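Local coordinates for leucine-rich repeat protein (PDB 4ECN) that is of unknown function but, as an extracellular leucine-rich repeat protein of Bacteroides thetaiotaomicron, probably binds other proteins, at residues S815-K820 and D836-S841; Y830-A835 and G854-L859; D822-P827 and V844-P849; S756-S761 and K779-R784; L858-T863 and D870-E875. One frame throughout, in Å; residues are numbered along the deposited sequence.

Contact 1 of 5, residues S815-K820 and D836-S841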
# COMPACT_ATOMS: atom_id res chain seq x y z
N SER A 815 -11.53 40.19 -19.51
CA SER A 815 -11.04 41.01 -18.38
C SER A 815 -10.01 42.04 -18.86
O SER A 815 -8.97 42.21 -18.25
CB SER A 815 -10.47 40.15 -17.26
OG SER A 815 -10.32 40.88 -16.06
N ASN A 816 -10.34 42.74 -19.94
CA ASN A 816 -9.58 43.85 -20.53
C ASN A 816 -10.56 44.99 -20.70
O ASN A 816 -11.63 44.94 -20.09
CB ASN A 816 -8.92 43.43 -21.86
CG ASN A 816 -7.73 42.50 -21.68
OD1 ASN A 816 -6.79 42.80 -20.95
ND2 ASN A 816 -7.68 41.41 -22.44
N ASP A 817 -10.25 45.99 -21.54
CA ASP A 817 -11.19 47.06 -21.82
C ASP A 817 -11.43 47.13 -23.33
O ASP A 817 -11.27 48.20 -23.93
CB ASP A 817 -10.69 48.41 -21.24
CG ASP A 817 -11.73 49.54 -21.26
OD1 ASP A 817 -12.95 49.23 -21.43
OD2 ASP A 817 -11.32 50.70 -21.07
N ILE A 818 -11.78 45.99 -23.96
CA ILE A 818 -11.97 45.97 -25.42
C ILE A 818 -13.21 46.82 -25.75
O ILE A 818 -14.23 46.76 -25.07
CB ILE A 818 -12.03 44.53 -26.02
CG1 ILE A 818 -10.70 43.76 -25.76
CG2 ILE A 818 -12.36 44.53 -27.53
CD1 ILE A 818 -9.37 44.44 -26.23
N ARG A 819 -13.04 47.68 -26.75
CA ARG A 819 -14.05 48.62 -27.20
C ARG A 819 -14.78 48.05 -28.44
O ARG A 819 -15.21 46.88 -28.40
CB ARG A 819 -13.38 49.98 -27.47
CG ARG A 819 -12.63 50.57 -26.26
CD ARG A 819 -13.57 50.98 -25.14
NE ARG A 819 -12.90 51.43 -23.93
CZ ARG A 819 -12.54 52.68 -23.68
NH1 ARG A 819 -12.76 53.63 -24.59
NH2 ARG A 819 -11.95 53.00 -22.54
N LYS A 820 -14.95 48.84 -29.51
CA LYS A 820 -15.63 48.40 -30.73
C LYS A 820 -14.81 47.33 -31.45
O LYS A 820 -13.58 47.42 -31.48
CB LYS A 820 -15.91 49.59 -31.67
CG LYS A 820 -16.76 49.28 -32.91
CD LYS A 820 -18.16 49.87 -32.82
CE LYS A 820 -18.82 50.00 -34.17
NZ LYS A 820 -20.08 50.77 -34.08
N ASP A 836 -16.03 40.39 -19.18
CA ASP A 836 -15.38 41.36 -18.33
C ASP A 836 -14.66 42.43 -19.20
O ASP A 836 -13.55 42.86 -18.87
CB ASP A 836 -14.42 40.66 -17.33
CG ASP A 836 -13.98 41.47 -16.12
OD1 ASP A 836 -14.34 42.68 -16.04
OD2 ASP A 836 -13.26 40.90 -15.25
N ASN A 837 -15.32 42.88 -20.31
CA ASN A 837 -14.94 43.99 -21.22
C ASN A 837 -16.15 44.90 -21.22
O ASN A 837 -17.13 44.58 -21.87
CB ASN A 837 -14.51 43.50 -22.62
CG ASN A 837 -13.17 42.81 -22.63
OD1 ASN A 837 -12.12 43.44 -22.62
ND2 ASN A 837 -13.16 41.49 -22.69
N PRO A 838 -16.21 45.90 -20.30
CA PRO A 838 -17.49 46.61 -20.08
C PRO A 838 -17.87 47.60 -21.16
O PRO A 838 -19.05 47.95 -21.29
CB PRO A 838 -17.25 47.37 -18.77
CG PRO A 838 -15.96 46.90 -18.23
CD PRO A 838 -15.17 46.36 -19.37
N ASN A 839 -16.89 48.05 -21.92
CA ASN A 839 -17.15 49.03 -22.95
C ASN A 839 -17.07 48.38 -24.33
O ASN A 839 -16.92 49.09 -25.31
CB ASN A 839 -16.17 50.18 -22.78
CG ASN A 839 -16.29 50.90 -21.44
OD1 ASN A 839 -15.31 51.05 -20.70
ND2 ASN A 839 -17.50 51.33 -21.08
N ILE A 840 -17.24 47.03 -24.40
CA ILE A 840 -17.21 46.31 -25.68
C ILE A 840 -18.51 46.62 -26.46
O ILE A 840 -19.58 46.82 -25.88
CB ILE A 840 -16.98 44.77 -25.53
CG1 ILE A 840 -16.32 44.17 -26.79
CG2 ILE A 840 -18.25 44.00 -25.12
CD1 ILE A 840 -15.69 42.75 -26.61
N SER A 841 -18.36 46.68 -27.78
CA SER A 841 -19.41 46.89 -28.77
C SER A 841 -19.13 45.93 -29.91
O SER A 841 -18.23 46.18 -30.72
CB SER A 841 -19.44 48.35 -29.21
OG SER A 841 -20.55 48.62 -30.05

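Contact 2 of 5, residues Y830-A835 and G854-L859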
# COMPACT_ATOMS: atom_id res chain seq x y z
N TYR A 830 -14.46 29.05 -32.69
CA TYR A 830 -15.71 28.77 -32.00
C TYR A 830 -15.61 28.77 -30.45
O TYR A 830 -16.62 28.46 -29.81
CB TYR A 830 -16.28 27.42 -32.47
CG TYR A 830 -15.46 26.20 -32.13
CD1 TYR A 830 -15.67 25.50 -30.94
CD2 TYR A 830 -14.57 25.66 -33.04
CE1 TYR A 830 -14.96 24.34 -30.64
CE2 TYR A 830 -13.87 24.48 -32.77
CZ TYR A 830 -14.07 23.83 -31.56
OH TYR A 830 -13.38 22.67 -31.25
N ILE A 831 -14.45 29.16 -29.84
CA ILE A 831 -14.33 29.30 -28.37
C ILE A 831 -13.82 30.71 -28.09
O ILE A 831 -12.62 30.94 -28.18
CB ILE A 831 -13.46 28.24 -27.66
CG1 ILE A 831 -13.74 26.82 -28.16
CG2 ILE A 831 -13.65 28.35 -26.15
CD1 ILE A 831 -12.77 25.81 -27.73
N LEU A 832 -14.73 31.66 -27.78
CA LEU A 832 -14.32 33.06 -27.60
C LEU A 832 -14.71 33.60 -26.23
O LEU A 832 -15.89 33.59 -25.89
CB LEU A 832 -14.96 33.93 -28.69
CG LEU A 832 -14.53 35.40 -28.76
CD1 LEU A 832 -13.12 35.53 -29.25
CD2 LEU A 832 -15.42 36.17 -29.72
N ASP A 833 -13.71 34.13 -25.48
CA ASP A 833 -13.92 34.75 -24.17
C ASP A 833 -13.77 36.26 -24.30
O ASP A 833 -12.66 36.77 -24.48
CB ASP A 833 -12.97 34.18 -23.10
CG ASP A 833 -12.84 34.99 -21.80
OD1 ASP A 833 -13.87 35.48 -21.29
OD2 ASP A 833 -11.71 35.06 -21.27
N ILE A 834 -14.90 36.97 -24.22
CA ILE A 834 -14.90 38.41 -24.31
C ILE A 834 -15.53 39.00 -23.04
O ILE A 834 -15.77 40.21 -22.98
CB ILE A 834 -15.60 38.91 -25.59
CG1 ILE A 834 -17.08 38.47 -25.68
CG2 ILE A 834 -14.78 38.54 -26.84
CD1 ILE A 834 -17.90 39.34 -26.67
N ALA A 835 -15.76 38.14 -22.00
CA ALA A 835 -16.34 38.56 -20.73
C ALA A 835 -15.42 39.49 -19.96
O ALA A 835 -14.20 39.43 -20.10
CB ALA A 835 -16.68 37.36 -19.88
N GLY A 854 -25.37 25.00 -30.56
CA GLY A 854 -24.41 24.51 -29.57
C GLY A 854 -23.06 24.16 -30.17
O GLY A 854 -22.42 23.21 -29.73
N MSE A 855 -22.65 24.92 -31.19
CA MSE A 855 -21.40 24.70 -31.93
C MSE A 855 -20.40 25.87 -31.74
O MSE A 855 -19.36 25.90 -32.40
CB MSE A 855 -21.70 24.53 -33.42
CG MSE A 855 -22.64 23.37 -33.73
SE MSE A 855 -22.88 23.12 -35.66
CE MSE A 855 -23.85 24.74 -36.21
N TYR A 856 -20.73 26.81 -30.84
CA TYR A 856 -19.96 28.00 -30.50
C TYR A 856 -20.07 28.25 -29.00
O TYR A 856 -21.18 28.22 -28.44
CB TYR A 856 -20.46 29.20 -31.31
CG TYR A 856 -19.47 30.33 -31.52
CD1 TYR A 856 -19.30 31.33 -30.57
CD2 TYR A 856 -18.82 30.48 -32.74
CE1 TYR A 856 -18.45 32.42 -30.80
CE2 TYR A 856 -17.96 31.56 -32.98
CZ TYR A 856 -17.78 32.53 -32.01
OH TYR A 856 -16.92 33.59 -32.25
N VAL A 857 -18.92 28.47 -28.34
CA VAL A 857 -18.85 28.73 -26.91
C VAL A 857 -18.47 30.17 -26.71
O VAL A 857 -17.33 30.55 -27.00
CB VAL A 857 -17.86 27.79 -26.22
CG1 VAL A 857 -17.96 27.92 -24.70
CG2 VAL A 857 -18.09 26.35 -26.65
N LEU A 858 -19.42 31.00 -26.27
CA LEU A 858 -19.11 32.40 -26.06
C LEU A 858 -19.20 32.72 -24.60
O LEU A 858 -20.22 32.45 -23.97
CB LEU A 858 -20.00 33.35 -26.88
CG LEU A 858 -19.62 34.83 -26.77
CD1 LEU A 858 -18.38 35.15 -27.59
CD2 LEU A 858 -20.75 35.72 -27.21
N LEU A 859 -18.08 33.24 -24.05
CA LEU A 859 -17.95 33.71 -22.67
C LEU A 859 -18.14 35.20 -22.71
O LEU A 859 -17.41 35.92 -23.41
CB LEU A 859 -16.64 33.30 -22.00
CG LEU A 859 -16.43 31.82 -21.71
CD1 LEU A 859 -15.16 31.60 -20.93
CD2 LEU A 859 -17.59 31.22 -20.89

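Contact 3 of 5, residues D822-P827 and V844-P849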
# COMPACT_ATOMS: atom_id res chain seq x y z
N ASP A 822 -15.11 45.52 -35.21
CA ASP A 822 -15.72 45.60 -36.54
C ASP A 822 -15.62 44.27 -37.32
O ASP A 822 -16.37 44.09 -38.27
CB ASP A 822 -15.11 46.74 -37.37
CG ASP A 822 -15.55 48.14 -36.94
OD1 ASP A 822 -16.73 48.30 -36.54
OD2 ASP A 822 -14.73 49.08 -37.05
N GLU A 823 -14.73 43.34 -36.90
CA GLU A 823 -14.62 42.04 -37.55
C GLU A 823 -15.89 41.20 -37.43
O GLU A 823 -16.51 41.15 -36.37
CB GLU A 823 -13.46 41.21 -36.99
CG GLU A 823 -12.08 41.71 -37.30
CD GLU A 823 -11.04 40.63 -37.10
OE1 GLU A 823 -10.86 39.80 -38.02
OE2 GLU A 823 -10.40 40.62 -36.03
N LYS A 824 -16.23 40.52 -38.53
CA LYS A 824 -17.31 39.54 -38.60
C LYS A 824 -16.72 38.24 -38.04
O LYS A 824 -15.70 37.77 -38.55
CB LYS A 824 -17.84 39.43 -40.05
CG LYS A 824 -19.02 38.49 -40.27
CD LYS A 824 -19.35 38.30 -41.76
CE LYS A 824 -20.55 37.39 -41.98
NZ LYS A 824 -20.78 37.05 -43.41
N LEU A 825 -17.28 37.74 -36.93
CA LEU A 825 -16.76 36.53 -36.30
C LEU A 825 -16.95 35.34 -37.20
O LEU A 825 -17.95 35.24 -37.91
CB LEU A 825 -17.39 36.23 -34.93
CG LEU A 825 -17.14 37.23 -33.82
CD1 LEU A 825 -17.91 36.83 -32.58
CD2 LEU A 825 -15.65 37.38 -33.50
N THR A 826 -15.96 34.44 -37.17
CA THR A 826 -16.00 33.25 -37.99
C THR A 826 -16.52 32.10 -37.14
O THR A 826 -16.31 32.10 -35.92
CB THR A 826 -14.62 32.95 -38.61
OG1 THR A 826 -13.63 32.74 -37.59
CG2 THR A 826 -14.19 34.02 -39.61
N PRO A 827 -17.22 31.11 -37.76
CA PRO A 827 -17.69 29.95 -36.98
C PRO A 827 -16.54 29.01 -36.63
O PRO A 827 -16.71 28.11 -35.81
CB PRO A 827 -18.70 29.28 -37.91
CG PRO A 827 -18.31 29.67 -39.27
CD PRO A 827 -17.57 30.97 -39.20
N VAL A 844 -22.65 39.75 -33.16
CA VAL A 844 -22.39 38.32 -33.30
C VAL A 844 -23.43 37.62 -34.24
O VAL A 844 -23.54 36.39 -34.20
CB VAL A 844 -22.36 37.64 -31.91
CG1 VAL A 844 -21.20 38.18 -31.07
CG2 VAL A 844 -23.68 37.79 -31.17
N THR A 845 -24.11 38.38 -35.13
CA THR A 845 -25.10 37.84 -36.08
C THR A 845 -24.48 36.69 -36.91
O THR A 845 -25.13 35.65 -37.07
CB THR A 845 -25.62 38.97 -37.00
OG1 THR A 845 -26.25 39.96 -36.19
CG2 THR A 845 -26.60 38.50 -38.06
N SER A 846 -23.24 36.87 -37.40
CA SER A 846 -22.51 35.91 -38.22
C SER A 846 -22.42 34.50 -37.60
O SER A 846 -22.47 33.51 -38.32
CB SER A 846 -21.09 36.42 -38.50
OG SER A 846 -20.37 36.74 -37.32
N VAL A 847 -22.29 34.42 -36.27
CA VAL A 847 -22.12 33.16 -35.55
C VAL A 847 -23.38 32.84 -34.71
O VAL A 847 -23.41 31.82 -34.02
CB VAL A 847 -20.85 33.22 -34.67
CG1 VAL A 847 -19.61 33.24 -35.54
CG2 VAL A 847 -20.85 34.41 -33.72
N CYS A 848 -24.42 33.71 -34.82
CA CYS A 848 -25.68 33.57 -34.08
C CYS A 848 -26.32 32.18 -34.31
O CYS A 848 -26.63 31.54 -33.30
CB CYS A 848 -26.65 34.69 -34.42
SG CYS A 848 -28.27 34.54 -33.62
N PRO A 849 -26.48 31.64 -35.56
CA PRO A 849 -27.07 30.29 -35.69
C PRO A 849 -26.16 29.18 -35.14
O PRO A 849 -26.68 28.14 -34.71
CB PRO A 849 -27.26 30.13 -37.20
CG PRO A 849 -26.36 31.11 -37.83
CD PRO A 849 -26.20 32.25 -36.89

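Contact 4 of 5, residues S756-S761 and K779-R784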
# COMPACT_ATOMS: atom_id res chain seq x y z
N SER A 756 1.55 26.38 -31.77
CA SER A 756 0.14 25.99 -31.62
C SER A 756 -0.53 26.70 -30.44
O SER A 756 -1.64 27.20 -30.60
CB SER A 756 0.00 24.48 -31.43
OG SER A 756 -0.04 23.75 -32.65
N ASN A 757 0.10 26.68 -29.26
CA ASN A 757 -0.55 27.21 -28.06
C ASN A 757 0.30 28.27 -27.37
O ASN A 757 1.47 28.02 -27.06
CB ASN A 757 -0.81 26.05 -27.09
CG ASN A 757 -1.09 24.74 -27.78
OD1 ASN A 757 -2.07 24.61 -28.52
ND2 ASN A 757 -0.15 23.81 -27.66
N MSE A 758 -0.30 29.44 -27.11
CA MSE A 758 0.42 30.52 -26.43
C MSE A 758 -0.50 31.27 -25.49
O MSE A 758 -1.61 31.64 -25.86
CB MSE A 758 1.08 31.49 -27.41
CG MSE A 758 1.99 32.48 -26.69
SE MSE A 758 3.26 33.32 -27.83
CE MSE A 758 3.99 34.56 -26.58
N ASP A 759 -0.01 31.52 -24.27
CA ASP A 759 -0.77 32.25 -23.26
C ASP A 759 0.10 33.36 -22.66
O ASP A 759 1.13 33.09 -22.03
CB ASP A 759 -1.30 31.31 -22.16
CG ASP A 759 -2.50 31.83 -21.40
OD1 ASP A 759 -2.72 33.06 -21.39
OD2 ASP A 759 -3.20 31.01 -20.77
N VAL A 760 -0.31 34.62 -22.90
CA VAL A 760 0.36 35.81 -22.38
C VAL A 760 -0.60 36.55 -21.43
O VAL A 760 -0.45 37.77 -21.23
CB VAL A 760 0.94 36.76 -23.47
CG1 VAL A 760 2.24 36.23 -24.01
CG2 VAL A 760 -0.05 37.05 -24.59
N SER A 761 -1.56 35.81 -20.80
CA SER A 761 -2.51 36.38 -19.85
C SER A 761 -1.78 36.89 -18.62
O SER A 761 -0.77 36.30 -18.22
CB SER A 761 -3.57 35.37 -19.44
OG SER A 761 -4.35 35.03 -20.57
N LYS A 779 -3.53 27.32 -32.78
CA LYS A 779 -4.87 26.78 -32.46
C LYS A 779 -5.52 27.49 -31.24
O LYS A 779 -6.75 27.48 -31.14
CB LYS A 779 -4.83 25.26 -32.21
CG LYS A 779 -4.69 24.43 -33.49
CD LYS A 779 -3.41 23.62 -33.49
CE LYS A 779 -3.05 23.01 -34.81
NZ LYS A 779 -1.69 22.39 -34.78
N ALA A 780 -4.71 28.09 -30.33
CA ALA A 780 -5.20 28.78 -29.12
C ALA A 780 -4.28 29.90 -28.71
O ALA A 780 -3.06 29.72 -28.61
CB ALA A 780 -5.32 27.81 -27.96
N PHE A 781 -4.89 31.06 -28.40
CA PHE A 781 -4.13 32.20 -27.95
C PHE A 781 -4.86 32.87 -26.80
O PHE A 781 -6.06 33.08 -26.88
CB PHE A 781 -3.89 33.19 -29.10
CG PHE A 781 -2.86 34.22 -28.74
CD1 PHE A 781 -1.51 33.91 -28.78
CD2 PHE A 781 -3.24 35.49 -28.33
CE1 PHE A 781 -0.55 34.85 -28.42
CE2 PHE A 781 -2.28 36.43 -27.96
CZ PHE A 781 -0.94 36.11 -28.01
N GLY A 782 -4.13 33.22 -25.75
CA GLY A 782 -4.68 33.89 -24.57
C GLY A 782 -3.92 35.14 -24.19
O GLY A 782 -2.69 35.14 -24.16
N ILE A 783 -4.65 36.23 -23.93
CA ILE A 783 -4.12 37.53 -23.54
C ILE A 783 -5.17 38.15 -22.57
O ILE A 783 -5.55 39.30 -22.69
CB ILE A 783 -3.80 38.40 -24.80
CG1 ILE A 783 -3.07 39.72 -24.42
CG2 ILE A 783 -5.04 38.64 -25.68
CD1 ILE A 783 -2.44 40.45 -25.51
N ARG A 784 -5.62 37.36 -21.60
CA ARG A 784 -6.57 37.83 -20.60
C ARG A 784 -5.94 38.78 -19.59
O ARG A 784 -4.73 38.69 -19.35
CB ARG A 784 -7.15 36.63 -19.83
CG ARG A 784 -8.44 36.04 -20.41
CD ARG A 784 -9.10 35.05 -19.45
NE ARG A 784 -9.22 35.59 -18.09
CZ ARG A 784 -10.31 36.20 -17.59
NH1 ARG A 784 -11.41 36.31 -18.32
NH2 ARG A 784 -10.30 36.67 -16.35

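Contact 5 of 5, residues L858-T863 and D870-E875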
# COMPACT_ATOMS: atom_id res chain seq x y z
N LEU A 858 -19.42 31.00 -26.27
CA LEU A 858 -19.11 32.40 -26.06
C LEU A 858 -19.20 32.72 -24.60
O LEU A 858 -20.22 32.45 -23.97
CB LEU A 858 -20.00 33.35 -26.88
CG LEU A 858 -19.62 34.83 -26.77
CD1 LEU A 858 -18.38 35.15 -27.59
CD2 LEU A 858 -20.75 35.72 -27.21
N LEU A 859 -18.08 33.24 -24.05
CA LEU A 859 -17.95 33.71 -22.67
C LEU A 859 -18.14 35.20 -22.71
O LEU A 859 -17.41 35.92 -23.41
CB LEU A 859 -16.64 33.30 -22.00
CG LEU A 859 -16.43 31.82 -21.71
CD1 LEU A 859 -15.16 31.60 -20.93
CD2 LEU A 859 -17.59 31.22 -20.89
N TYR A 860 -19.18 35.65 -22.02
CA TYR A 860 -19.63 37.02 -22.03
C TYR A 860 -20.49 37.32 -20.79
O TYR A 860 -20.82 36.40 -20.02
CB TYR A 860 -20.46 37.24 -23.32
CG TYR A 860 -21.81 36.55 -23.26
CD1 TYR A 860 -21.90 35.16 -23.31
CD2 TYR A 860 -22.98 37.28 -23.11
CE1 TYR A 860 -23.13 34.51 -23.17
CE2 TYR A 860 -24.22 36.64 -22.98
CZ TYR A 860 -24.29 35.26 -23.02
OH TYR A 860 -25.49 34.61 -22.94
N ASP A 861 -20.89 38.59 -20.66
CA ASP A 861 -21.74 39.12 -19.61
C ASP A 861 -23.01 39.68 -20.23
O ASP A 861 -22.92 40.48 -21.18
CB ASP A 861 -21.01 40.22 -18.81
CG ASP A 861 -19.66 39.86 -18.21
OD1 ASP A 861 -19.53 38.73 -17.68
OD2 ASP A 861 -18.76 40.74 -18.19
N LYS A 862 -24.20 39.33 -19.68
CA LYS A 862 -25.49 39.80 -20.19
C LYS A 862 -25.61 41.35 -20.06
O LYS A 862 -26.56 41.92 -20.60
CB LYS A 862 -26.67 39.11 -19.48
CG LYS A 862 -26.77 37.60 -19.78
CD LYS A 862 -27.95 36.93 -19.08
CE LYS A 862 -28.11 35.48 -19.49
NZ LYS A 862 -29.39 34.89 -19.00
N THR A 863 -24.59 42.02 -19.45
CA THR A 863 -24.50 43.48 -19.29
C THR A 863 -23.81 44.16 -20.47
O THR A 863 -23.92 45.38 -20.63
CB THR A 863 -23.72 43.86 -18.01
OG1 THR A 863 -22.30 43.78 -18.25
CG2 THR A 863 -24.12 43.06 -16.78
N ASP A 870 -30.43 36.97 -29.86
CA ASP A 870 -31.47 37.09 -28.85
C ASP A 870 -31.35 35.95 -27.84
O ASP A 870 -31.69 36.16 -26.67
CB ASP A 870 -32.87 37.11 -29.49
CG ASP A 870 -33.13 38.37 -30.29
OD1 ASP A 870 -32.49 38.55 -31.36
OD2 ASP A 870 -33.98 39.18 -29.85
N ALA A 871 -30.83 34.79 -28.28
CA ALA A 871 -30.65 33.58 -27.47
C ALA A 871 -29.69 33.80 -26.26
O ALA A 871 -29.76 33.03 -25.30
CB ALA A 871 -30.12 32.45 -28.34
N LEU A 872 -28.83 34.85 -26.32
CA LEU A 872 -27.83 35.18 -25.28
C LEU A 872 -28.47 35.78 -24.02
O LEU A 872 -27.92 35.65 -22.92
CB LEU A 872 -26.76 36.17 -25.80
CG LEU A 872 -25.81 35.69 -26.90
CD1 LEU A 872 -24.93 36.83 -27.36
CD2 LEU A 872 -24.95 34.52 -26.46
N GLY A 873 -29.59 36.48 -24.21
CA GLY A 873 -30.28 37.14 -23.11
C GLY A 873 -29.56 38.38 -22.63
O GLY A 873 -29.47 38.61 -21.42
N ILE A 874 -29.06 39.21 -23.57
CA ILE A 874 -28.39 40.47 -23.27
C ILE A 874 -29.41 41.45 -22.69
O ILE A 874 -30.51 41.57 -23.25
CB ILE A 874 -27.69 41.03 -24.56
CG1 ILE A 874 -26.59 40.08 -25.14
CG2 ILE A 874 -27.20 42.49 -24.39
CD1 ILE A 874 -25.33 39.83 -24.29
N GLU A 875 -29.06 42.15 -21.59
CA GLU A 875 -29.91 43.15 -20.94
C GLU A 875 -30.11 44.36 -21.87
O GLU A 875 -29.17 45.11 -22.15
CB GLU A 875 -29.33 43.61 -19.59
CG GLU A 875 -29.51 42.59 -18.48
CD GLU A 875 -29.66 43.14 -17.07
OE1 GLU A 875 -29.20 44.28 -16.81
OE2 GLU A 875 -30.24 42.43 -16.22

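Contact 1 of 5, residues S815-K820 and D836-S841
Asn837 OD1 is the polar atom on which the two loops converge: Ile818 N donates to it almost straight (2.9 Å, N-H...O angle 173°), tilted moderately from the amide carbonyl plane, and Asn816 N adds a weak bond at 3.3 Å. Asn837 CG lies anti to the carbonyl carbon (chi1 -72°), on the backbone N side, and the amide carried from it presents OD1 to the other loop. Its ND2 donates to Ile834 O and Ile813 O, while Asn816 ND2 serves Ile813 O and Ile783 O, so these asparagines form successive rungs of the asparagine ladder known from leucine-rich repeats. At one end Ser815 OG donates to Asp836 OD2 (3.0 Å), coming from above the carboxylate plane; OD1 of that carboxylate is salt-bridged to Arg793. At the other, Ser841 N bonds to Arg819 O (3.2 Å). Ile818 CG2 lies 3.9 Å from Ile840 CD1, the two side chains side by side. Arg819 CD packs 3.6 Å from Asn839 CB, and the guanidinium of Arg819 turns back to Asp817 OD2 of its own loop. Asn837 to Ile840 form a type I beta turn. Loop 815-820 leaves strand 810-812, and loop 836-841 joins strand 831-833 to strand 841-843.

Contact 2 of 5, residues Y830-A835 and G854-L859
Strands 831-833 and 857-859 run parallel, 5° apart with axes 4.7 Å from each other, as neighbouring rungs of the parallel sheet that lines a leucine-rich repeat solenoid. Four backbone bonds zip them together: Val857 N to Tyr830 O (2.7 Å), Leu832 N to Val857 O, Leu859 N to Leu832 O, and Ile834 N to Leu859 O. Leu832 and Leu858 share one face of the sheet and lie side by side, pointing the same way, with CD2 of Leu832 3.8 Å from CD1 of Leu858. Ile834 CG1 meets the same methyl of Leu858 at an oblique crossing. On the other face, Ile831 and Val857 touch more loosely, and the Asp833 side chain lies against Leu859, OD1 to CB 3.6 Å; Asp833 OD2 is salt-bridged to Arg784. Tyr856 enters just before its strand and soon after helix 848-852, which ends at Gly854 in a Schellman motif. With CG anti to the backbone N (chi1 -156°), its ring extends alongside Leu832, OH 3.9 Å from CD2 of Leu832. One face of that ring receives Tyr830: Tyr830 CA lies 4.0 Å from the centroid of the Tyr856 ring, a CH-pi contact offset toward the rim.

Contact 3 of 5, residues D822-P827 and V844-P849
Leu825, Ser846 and Val847 carry this contact, which joins two connecting segments of the leucine-rich repeat solenoid outside its parallel sheet: one leads into strand 831-833, the other runs onto helix 848-852. Ser846 gives the polar link. Its OG stands between its own backbone N and carbonyl carbon (chi1 54°), from where it donates to Leu825 O at 2.9 Å, with the donor tilted only 17° from the carbonyl plane. The same oxygen has a methyl beside it, since Val847 CG1 comes within 3.5 Å of Leu825 O and reaches Thr826 O as well. The Leu825 side chain is buried. Its CB lies 3.8 Å from Val847 CG1, the two side chains crossing at a slant, and CD1 at the end of the branch touches Val844 CG1 at 3.9 Å, where the leucine and this valine run side by side in the same direction. Tyr856, the residue just before strand 857-859, packs against both Leu825 and Val847. Backbone bonds within 844-849, Val847 N to Val844 O and Cys848 N to Thr845 O, curl the segment. On the outer side the extended Lys824 chain passes Ser846, and its CG approaches CB of that serine to 3.4 Å.

Contact 4 of 5, residues S756-S761 and K779-R784
Ser756 O takes two backbone N-H groups from across the contact, Lys779 N at 2.9 Å, in the carbonyl plane on a lone pair, and Ala780 N, which approaches nearly head-on to the carbonyl. This opens the pairing of parallel strands 757-759 and 780-782, consecutive rungs in the inner sheet of a leucine-rich repeat solenoid, 6° apart in direction. The ladder goes on through Met758 N to Ala780 O, Gly782 N to Met758 O, and Val760 N to Gly782 O (2.7 Å). At its start Lys779 NZ donates to Ser756 OG, and that hydroxyl is also bonded to Gln777 O. On the buried face the extended selenomethionine side chain of Met758 lies side by side with Phe781, CB to CD1 3.8 Å, while Val760 CG2 reaches the far end of the same ring, 3.7 Å from CZ of Phe781, and also touches CB of Ile783. Helix 402-409 lies over the opposite face, against Asn757, Asp759 and Ala780. In the second shell, Asp759 holds Ser761: OD1 receives Ser761 N in an Asx turn and Ser761 OG on its syn lone pair (2.7 Å), while OD2 is bonded to Ser401. With Ser761 held through both N and OG, its OG accepts the Arg784 backbone N at 2.8 Å, and Arg784 CB lies 3.3 Å from that oxygen.

Contact 5 of 5, residues L858-T863 and D870-E875
The last strand of the parallel sheet, 857-859, runs on into a loop whose Tyr860 and Lys862 meet the C-terminal residues Leu872 to Glu875. Tyr860 OH donates to Leu872 O at 2.6 Å, in the carbonyl plane and on a lone pair. Tyr860 CG stands between the backbone N and the carbonyl carbon (chi1 72°), and the ring extends from there to Leu872. Two aliphatic side chains then cross the ring at a slant: Leu872 CD2 lies 3.6 Å from CZ of Tyr860, and Ile874 CD1 is equally close to CE2. Here the chain closes the end of the leucine-rich repeat solenoid, with short strand 865-867 between the two segments in sequence. Ile866 of that strand packs against Tyr860, Leu872 and Ile874 alike, and Leu872 also reaches back to Leu858, CD1 to CD2 4.3 Å. Farther out, the extended Lys862 chain passes the turn backbone, its CD 3.3 Å from Gly873 O and its CE 3.4 Å from Leu872 O. Gly873 bends the chain with a positive phi of 74°, and its N bonds back to Asp870 O. One backbone bond finishes the contact: Glu875 N to Lys862 O, 2.7 Å with an N-H...O angle of 170°, and beside it Glu875 CB lies 3.4 Å from Lys862 O.

Overall arrangement
All five contacts lie in the C-terminal part of the leucine-rich repeat solenoid. Contact 4 comes first along the chain, about 15 Å between centres from contact 2; both are strand pairs of the same parallel sheet, and the Arg784-Asp833 salt bridge joins them. Contacts 1, 2 and 3 interleave their segments, so successive coils of the solenoid are joined at the sheet, at the asparagine-bearing loops and at the outer connections. Contact 1 meets contact 4 through Asn816 and Ile783, and contact 5 through Asp836 and Asp861. Contact 3 packs on contact 2 around Tyr856, centres about 11 Å apart. Contact 5 shares strand 857-859 with contact 2 and ends the solenoid at the sheet's outermost strand.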